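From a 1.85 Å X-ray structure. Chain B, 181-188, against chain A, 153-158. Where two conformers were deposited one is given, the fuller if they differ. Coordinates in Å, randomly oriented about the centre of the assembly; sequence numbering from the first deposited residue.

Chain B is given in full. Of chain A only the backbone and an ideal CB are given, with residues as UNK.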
ATOM      1  N   THR B 181      -4.266  11.697   4.844  1.00 25.86           N
ATOM      2  CA  THR B 181      -5.148  10.704   5.455  1.00 25.26           C
ATOM      3  C   THR B 181      -5.813   9.883   4.357  1.00 23.09           C
ATOM      4  O   THR B 181      -6.457  10.439   3.443  1.00 24.18           O
ATOM      5  CB  THR B 181      -6.183  11.310   6.387  1.00 24.75           C
ATOM      6  OG1 THR B 181      -5.502  11.894   7.483  1.00 25.20           O
ATOM      7  CG2 THR B 181      -7.098  10.145   6.913  1.00 24.26           C
ATOM      8  N   LEU B 182      -5.540   8.577   4.392  1.00 23.07           N
ATOM      9  CA  LEU B 182      -6.153   7.631   3.513  1.00 22.03           C
ATOM     10  C   LEU B 182      -7.547   7.298   4.057  1.00 20.68           C
ATOM     11  O   LEU B 182      -7.701   6.518   5.028  1.00 22.45           O
ATOM     12  CB  LEU B 182      -5.266   6.344   3.411  1.00 22.00           C
ATOM     13  CG  LEU B 182      -3.774   6.452   3.053  1.00 23.30           C
ATOM     14  CD1 LEU B 182      -2.929   5.088   2.992  1.00 24.18           C
ATOM     15  CD2 LEU B 182      -3.581   7.220   1.700  1.00 23.13           C
ATOM     16  N   ARG B 183      -8.552   7.879   3.453  1.00 21.14           N
ATOM     17  CA  ARG B 183      -9.921   7.768   3.910  1.00 22.11           C
ATOM     18  C   ARG B 183     -10.549   6.423   3.663  1.00 20.93           C
ATOM     19  O   ARG B 183     -10.419   5.847   2.589  1.00 21.24           O
ATOM     20  CB  ARG B 183     -10.760   8.891   3.312  1.00 21.85           C
ATOM     21  CG  ARG B 183     -10.202  10.281   3.453  1.00 24.01           C
ATOM     22  CD  ARG B 183     -10.970  11.213   2.519  1.00 22.53           C
ATOM     23  NE  ARG B 183     -10.995  10.847   1.095  1.00 23.07           N
ATOM     24  CZ  ARG B 183     -11.987  11.178   0.238  1.00 24.70           C
ATOM     25  NH1 ARG B 183     -13.049  11.917   0.605  1.00 24.49           N
ATOM     26  NH2 ARG B 183     -11.917  10.801  -1.003  1.00 24.72           N
ATOM     27  N   GLN B 184     -11.233   5.861   4.666  1.00 19.98           N
ATOM     28  CA  GLN B 184     -11.812   4.510   4.446  1.00 20.59           C
ATOM     29  C   GLN B 184     -10.804   3.485   3.937  1.00 20.19           C
ATOM     30  O   GLN B 184     -11.110   2.668   3.085  1.00 20.78           O
ATOM     31  CB  GLN B 184     -13.069   4.539   3.497  1.00 22.56           C
ATOM     32  CG  GLN B 184     -14.193   5.434   4.033  1.00 22.41           C
ATOM     33  CD  GLN B 184     -15.515   5.404   3.367  1.00 23.66           C
ATOM     34  OE1 GLN B 184     -16.427   6.108   3.820  1.00 22.59           O
ATOM     35  NE2 GLN B 184     -15.695   4.593   2.315  1.00 22.08           N
ATOM     36  N   ALA B 185      -9.603   3.520   4.497  1.00 19.84           N
ATOM     37  CA  ALA B 185      -8.549   2.637   4.093  1.00 20.24           C
ATOM     38  C   ALA B 185      -8.791   1.188   4.504  1.00 21.12           C
ATOM     39  O   ALA B 185      -8.378   0.271   3.805  1.00 20.62           O
ATOM     40  CB  ALA B 185      -7.233   3.118   4.691  1.00 20.10           C
HETATM   41  N   MSE B 186      -9.380   0.974   5.682  1.00 22.78           N
HETATM   42  CA  MSE B 186      -9.576  -0.367   6.252  1.00 23.38           C
HETATM   43  C   MSE B 186     -10.910  -0.454   7.031  1.00 24.58           C
HETATM   44  O   MSE B 186     -11.517   0.556   7.341  1.00 24.28           O
HETATM   45  CB  MSE B 186      -8.397  -0.664   7.204  1.00 24.26           C
HETATM   46  CG  MSE B 186      -7.068  -0.772   6.443  1.00 30.48           C
HETATM   47 SE   MSE B 186      -5.655  -0.973   7.834  0.80 41.66          SE
HETATM   48  CE  MSE B 186      -6.165  -2.600   8.355  1.00 37.49           C
ATOM     49  N   VAL B 187     -11.370  -1.689   7.213  1.00 24.48           N
ATOM     50  CA  VAL B 187     -12.503  -2.041   8.152  1.00 24.09           C
ATOM     51  C   VAL B 187     -11.822  -2.883   9.207  1.00 26.52           C
ATOM     52  O   VAL B 187     -11.271  -3.948   8.881  1.00 25.70           O
ATOM     53  CB  VAL B 187     -13.588  -2.776   7.446  1.00 24.83           C
ATOM     54  CG1 VAL B 187     -14.711  -3.161   8.372  1.00 26.83           C
ATOM     55  CG2 VAL B 187     -14.155  -1.816   6.364  1.00 23.57           C
ATOM     56  N   VAL B 188     -11.782  -2.346  10.413  1.00 27.66           N
ATOM     57  CA  VAL B 188     -11.151  -2.970  11.568  1.00 28.85           C
ATOM     58  C   VAL B 188     -12.242  -3.272  12.579  1.00 30.39           C
ATOM     59  O   VAL B 188     -12.853  -2.333  13.094  1.00 28.92           O
ATOM     60  CB  VAL B 188     -10.046  -2.035  12.165  1.00 29.03           C
ATOM     61  CG1 VAL B 188      -9.298  -2.700  13.351  1.00 32.29           C
ATOM     62  CG2 VAL B 188      -8.942  -1.610  11.108  1.00 28.55           C
TER
ATOM     63  N   UNK A 153     -16.405  -2.608  -2.922  1.00 24.46           N
ATOM     64  CA  UNK A 153     -15.222  -1.757  -2.516  1.00 24.90           C
ATOM     65  C   UNK A 153     -15.717  -0.472  -1.881  1.00 23.91           C
ATOM     66  O   UNK A 153     -16.762   0.131  -2.306  1.00 25.88           O
ATOM     67  CB  UNK A 153     -14.328  -1.426  -3.713  1.00 24.90           C
ATOM     68  N   UNK A 154     -15.012  -0.050  -0.847  1.00 21.92           N
ATOM     69  CA  UNK A 154     -15.286   1.204  -0.095  1.00 22.53           C
ATOM     70  C   UNK A 154     -14.410   2.380  -0.517  1.00 21.18           C
ATOM     71  O   UNK A 154     -14.775   3.518  -0.322  1.00 21.64           O
ATOM     72  CB  UNK A 154     -15.090   0.962   1.403  1.00 22.53           C
ATOM     73  N   UNK A 155     -13.265   2.099  -1.107  1.00 19.86           N
ATOM     74  CA  UNK A 155     -12.266   3.092  -1.418  1.00 21.46           C
ATOM     75  C   UNK A 155     -11.578   2.669  -2.747  1.00 21.66           C
ATOM     76  O   UNK A 155     -11.102   1.522  -2.839  1.00 22.51           O
ATOM     77  CB  UNK A 155     -11.261   3.231  -0.273  1.00 21.46           C
ATOM     78  N   UNK A 156     -11.513   3.560  -3.725  1.00 21.27           N
ATOM     79  CA  UNK A 156     -10.887   3.373  -4.990  0.50 21.75           C
ATOM     80  C   UNK A 156      -9.696   4.367  -5.140  1.00 22.45           C
ATOM     81  O   UNK A 156     -10.087   5.497  -5.041  1.00 22.83           O
ATOM     82  CB  UNK A 156     -11.915   3.551  -6.109  0.50 21.75           C
ATOM     83  N   UNK A 157      -8.429   4.019  -5.209  1.00 20.67           N
ATOM     84  CA  UNK A 157      -7.369   4.987  -5.286  1.00 21.96           C
ATOM     85  C   UNK A 157      -7.017   5.252  -6.730  1.00 23.09           C
ATOM     86  O   UNK A 157      -7.259   4.447  -7.585  1.00 21.44           O
ATOM     87  CB  UNK A 157      -6.141   4.512  -4.506  1.00 21.96           C
ATOM     88  N   UNK A 158      -6.405   6.397  -6.944  1.00 21.97           N
ATOM     89  CA  UNK A 158      -5.696   6.740  -8.141  1.00 21.98           C
ATOM     90  C   UNK A 158      -4.387   7.330  -7.663  1.00 20.08           C
ATOM     91  O   UNK A 158      -4.381   8.195  -6.848  1.00 20.76           O
ATOM     92  CB  UNK A 158      -6.485   7.698  -9.035  1.00 21.98           C
TER

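At position 153 the backbone is extended (phi/psi -69/141) and the ideal CB finds no atom of chain B within 5.5 Å. Chain B sets no rule here, and many residues would serve. The deposited one is Tyr153(A), which makes no contact with the chain B stretch.

Position 154 is different. Its CA-to-CB bond points toward chain B, and the ideal CB lies 3.8 Å from Gln184(B) NE2. Gln184(B) NE2 donates a weak hydrogen bond to backbone O of 154 (3.0 Å, 120°), a bond that does not draw on the side chain at 154. Beyond the CB lie the flat amide of Gln184(B), the carbonyl oxygens of Gln184(B) and Met186(B), and the CG2 methyl of Val187(B). A long chain ending in donors would suit, lysine or arginine, as might glutamine; a flat end gains from lying against the amide. The residue is Arg154(A), with chi3 at 73° (p). Its guanidinium carries Gln184(B) CD over one face, 3.5 Å from Arg154(A) NH2, while Arg154(A) NH1 comes within 3.5 Å of Val187(B) CG2. No direct hydrogen bond joins this side chain to this stretch of chain B; a water bridges them. It accepts from Arg154(A) NH1 (2.8 Å from the water O) and donates to Gln184(B) O (2.9 Å).

Position 155 also points toward chain B, from a strand backbone (-146/128), and meets the type II turn from Leu182(B) to Ala185(B). The ideal CB sits 3.4 Å from Gln184(B) O and 4.0 Å from Arg183(B) O. Carbonyl oxygens this near ask for a donor, and the run of chain B back to Leu182(B) leaves room for a long one: lysine, glutamine or arginine. Arg155(A) has its first three chi angles all t. Arg155(A) NH1 donates to Arg183(B) O at 2.9 Å and 147°, with that oxygen at the guanidinium's edge, while Leu182(B) CA lies over one face. The aliphatic part is used too, with Arg155(A) CD 3.8 Å from Ala185(B) CA.

At position 156 the CB is again out of reach, so chain B leaves the choice free; the residue is Cys156(A).

Position 157 points sideways, with nothing within 5.5 Å of its ideal CB. A short residue would miss chain B, but a longer one could reach back toward Leu182(B) or support 155. Glu157(A) does the latter: Glu157(A) OE1 accepts from Arg155(A) NH2 (2.8 Å) in a salt bridge and from Arg155(A) NE (3.2 Å), bracing the arginine that grips the turn. Glu157(A) OE1 is also 4.4 Å from Leu182(B) CD2.

Position 158 is out of reach and unconstrained by chain B; Trp158(A) occupies it.

Chain A, residues 153-158: YRRCEW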
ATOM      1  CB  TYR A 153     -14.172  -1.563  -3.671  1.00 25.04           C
ATOM      2  CG  TYR A 153     -13.426  -2.834  -3.929  1.00 23.42           C
ATOM      3  CD1 TYR A 153     -12.266  -3.151  -3.205  1.00 20.82           C
ATOM      4  CD2 TYR A 153     -13.951  -3.788  -4.782  1.00 27.67           C
ATOM      5  CE1 TYR A 153     -11.596  -4.361  -3.422  1.00 23.29           C
ATOM      6  CE2 TYR A 153     -13.354  -5.036  -4.970  1.00 25.76           C
ATOM      7  CZ  TYR A 153     -12.208  -5.330  -4.234  1.00 27.62           C
ATOM      8  OH  TYR A 153     -11.631  -6.498  -4.476  1.00 29.06           O
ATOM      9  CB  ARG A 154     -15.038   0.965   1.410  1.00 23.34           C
ATOM     10  CG  ARG A 154     -15.971  -0.001   2.021  1.00 26.91           C
ATOM     11  CD  ARG A 154     -15.744  -0.166   3.499  1.00 24.46           C
ATOM     12  NE  ARG A 154     -16.195   0.977   4.183  1.00 24.93           N
ATOM     13  CZ  ARG A 154     -15.498   1.725   5.018  1.00 24.97           C
ATOM     14  NH1 ARG A 154     -14.230   1.523   5.234  1.00 26.02           N
ATOM     15  NH2 ARG A 154     -16.105   2.777   5.581  1.00 28.16           N
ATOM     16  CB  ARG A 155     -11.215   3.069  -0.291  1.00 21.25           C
ATOM     17  CG  ARG A 155      -9.989   3.967  -0.535  1.00 20.51           C
ATOM     18  CD  ARG A 155      -8.853   3.680   0.442  1.00 22.97           C
ATOM     19  NE  ARG A 155      -7.639   4.399   0.109  1.00 21.68           N
ATOM     20  CZ  ARG A 155      -7.492   5.754   0.136  1.00 18.57           C
ATOM     21  NH1 ARG A 155      -8.415   6.572   0.602  1.00 20.07           N
ATOM     22  NH2 ARG A 155      -6.389   6.284  -0.314  1.00 22.37           N
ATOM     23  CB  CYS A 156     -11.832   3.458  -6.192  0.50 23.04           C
ATOM     24  SG  CYS A 156     -12.921   2.034  -6.396  0.50 25.69           S
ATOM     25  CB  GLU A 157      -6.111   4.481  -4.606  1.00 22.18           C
ATOM     26  CG  GLU A 157      -6.149   4.558  -3.196  1.00 25.66           C
ATOM     27  CD  GLU A 157      -4.866   4.138  -2.537  1.00 25.11           C
ATOM     28  OE1 GLU A 157      -4.828   4.258  -1.348  1.00 30.20           O
ATOM     29  OE2 GLU A 157      -3.946   3.707  -3.188  1.00 25.96           O
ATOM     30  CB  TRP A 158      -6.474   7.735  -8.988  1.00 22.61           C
ATOM     31  CG  TRP A 158      -5.847   8.177 -10.289  1.00 22.49           C
ATOM     32  CD1 TRP A 158      -4.731   8.919 -10.451  1.00 23.82           C
ATOM     33  CD2 TRP A 158      -6.345   7.930 -11.595  1.00 23.88           C
ATOM     34  NE1 TRP A 158      -4.493   9.141 -11.768  1.00 25.05           N
ATOM     35  CE2 TRP A 158      -5.474   8.544 -12.496  1.00 23.80           C
ATOM     36  CE3 TRP A 158      -7.447   7.257 -12.093  1.00 26.74           C
ATOM     37  CZ2 TRP A 158      -5.678   8.500 -13.854  1.00 29.68           C
ATOM     38  CZ3 TRP A 158      -7.626   7.209 -13.434  1.00 26.17           C
ATOM     39  CH2 TRP A 158      -6.757   7.830 -14.298  1.00 29.62           C
TER
HETATM   40  O   HOH W   1     -12.233   0.154   3.875  1.00 28.30           O
HETATM   41  O   HOH W   2     -18.760   4.139   5.490  1.00 41.22           O
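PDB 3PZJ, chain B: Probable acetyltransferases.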